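Variant surface glycoprotein MITAT 1.1 (PDB 5LY9) forms, as a GPI-anchored dimer, the dense surface coat of the African trypanosome, whose antigenic switching lets the parasite evade the host immune response. Local coordinates at residues L284-P287 and K288-E292. Residues are numbered along the deposited sequence; the frame is centred on the assembly and turned at random.
Sequences LLLP and KDNTE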
loop_
_atom_site.group_PDB
_atom_site.type_symbol
_atom_site.label_atom_id
_atom_site.label_comp_id
_atom_site.label_asym_id
_atom_site.label_seq_id
_atom_site.Cartn_x
_atom_site.Cartn_y
_atom_site.Cartn_z
ATOM N N LEU A 284 35.259 -8.780 -2.715
ATOM C CA LEU A 284 35.537 -10.040 -2.009
ATOM C C LEU A 284 36.730 -10.795 -2.501
ATOM O O LEU A 284 37.331 -11.523 -1.749
ATOM C CB LEU A 284 34.301 -10.957 -2.115
ATOM C CG LEU A 284 33.057 -10.491 -1.348
ATOM C CD1 LEU A 284 31.874 -11.417 -1.650
ATOM C CD2 LEU A 284 33.382 -10.345 0.151
ATOM N N LEU A 285 37.116 -10.632 -3.766
ATOM C CA LEU A 285 38.078 -11.561 -4.355
ATOM C C LEU A 285 39.393 -10.943 -4.821
ATOM O O LEU A 285 40.391 -11.617 -4.843
ATOM C CB LEU A 285 37.375 -12.375 -5.457
ATOM C CG LEU A 285 36.127 -13.171 -5.168
ATOM C CD1 LEU A 285 35.640 -14.023 -6.387
ATOM C CD2 LEU A 285 36.327 -14.149 -4.046
ATOM N N LEU A 286 39.411 -9.693 -5.241
ATOM C CA LEU A 286 40.623 -9.079 -5.730
ATOM C C LEU A 286 41.525 -8.609 -4.586
ATOM O O LEU A 286 41.038 -8.145 -3.581
ATOM C CB LEU A 286 40.313 -7.924 -6.616
ATOM C CG LEU A 286 39.625 -8.301 -7.974
ATOM C CD1 LEU A 286 39.389 -7.057 -8.825
ATOM C CD2 LEU A 286 40.263 -9.353 -8.810
ATOM N N PRO A 287 42.840 -8.715 -4.736
ATOM C CA PRO A 287 43.701 -7.971 -3.818
ATOM C C PRO A 287 43.442 -6.458 -3.829
ATOM O O PRO A 287 43.125 -5.878 -4.885
ATOM C CB PRO A 287 45.083 -8.212 -4.365
ATOM C CG PRO A 287 44.998 -9.186 -5.501
ATOM C CD PRO A 287 43.555 -9.278 -5.897
ATOM N N LYS A 288 43.647 -5.787 -2.687
ATOM C CA LYS A 288 43.394 -4.327 -2.594
ATOM C C LYS A 288 44.436 -3.567 -3.428
ATOM O O LYS A 288 44.184 -2.500 -3.948
ATOM C CB LYS A 288 43.336 -3.861 -1.123
ATOM C CG LYS A 288 42.787 -4.960 -0.179
ATOM C CD LYS A 288 41.955 -4.490 1.011
ATOM C CE LYS A 288 41.544 -5.676 1.870
ATOM N NZ LYS A 288 42.616 -6.091 2.846
ATOM N N ASP A 289 45.585 -4.173 -3.651
ATOM C CA ASP A 289 46.627 -3.505 -4.480
ATOM C C ASP A 289 46.631 -3.911 -5.933
ATOM O O ASP A 289 47.611 -3.663 -6.655
ATOM C CB ASP A 289 47.997 -3.724 -3.837
ATOM C CG ASP A 289 48.425 -5.197 -3.830
ATOM O OD1 ASP A 289 47.571 -6.118 -4.089
ATOM O OD2 ASP A 289 49.633 -5.397 -3.534
ATOM N N ASN A 290 45.514 -4.499 -6.402
ATOM C CA ASN A 290 45.376 -4.858 -7.807
ATOM C C ASN A 290 45.676 -3.669 -8.696
ATOM O O ASN A 290 45.164 -2.565 -8.492
ATOM C CB ASN A 290 43.970 -5.412 -8.154
ATOM C CG ASN A 290 43.661 -5.350 -9.670
ATOM O OD1 ASN A 290 44.284 -6.027 -10.492
ATOM N ND2 ASN A 290 42.708 -4.507 -10.026
ATOM N N THR A 291 46.502 -3.918 -9.692
ATOM C CA THR A 291 46.900 -2.881 -10.579
ATOM C C THR A 291 46.241 -2.938 -11.938
ATOM O O THR A 291 46.377 -1.976 -12.681
ATOM C CB THR A 291 48.403 -2.891 -10.774
ATOM O OG1 THR A 291 48.751 -4.156 -11.330
ATOM C CG2 THR A 291 49.108 -2.698 -9.437
ATOM N N GLU A 292 45.519 -4.004 -12.243
ATOM C CA GLU A 292 45.038 -4.236 -13.597
ATOM C C GLU A 292 43.707 -3.613 -13.970
ATOM O O GLU A 292 42.749 -3.631 -13.216
ATOM C CB GLU A 292 44.963 -5.730 -13.920
ATOM C CG GLU A 292 46.301 -6.422 -13.855
ATOM C CD GLU A 292 47.353 -5.944 -14.891
ATOM O OE1 GLU A 292 47.098 -5.000 -15.711
ATOM O OE2 GLU A 292 48.467 -6.563 -14.903
#
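A type I beta turn runs from Pro287 to Asn290, with Lys288 and Asp289 at its corners; Asn290 N donates to Pro287 O over 3.1 Å, with an N-H...O angle of 156°. On the same turn Asp289 bends back, its CG set between backbone N and carbonyl carbon (chi1 65°), and this brings OD1 to 3.3 Å from CB of Pro287. Asn290 CB meets Pro287 O at 3.4 Å, while its amide is directed onward along the chain. There OD1 accepts from Glu292 N at 2.9 Å, which closes an Asx turn that begins at the beta turn's last residue; the donor stands above the plane of the side-chain carbonyl, 58° out of it and not on a lone pair. ND2 adds a weak bond to Glu292 O at 3.3 Å. Leu286 CD1 only skirts that amide, 4.4 Å from ND2, and its side chain packs on Ala295 and Lys299 of helix 295-304. The two turns thus carry the chain from helix 275-285 toward helix 295-304, at the surface of the N-terminal domain of this VSG, with Lys288 touching Gly327 of the second subunit. With both ends of its amide bonded to Glu292 backbone atoms, Asn290 is held against rotation, chiefly by the OD1 bond.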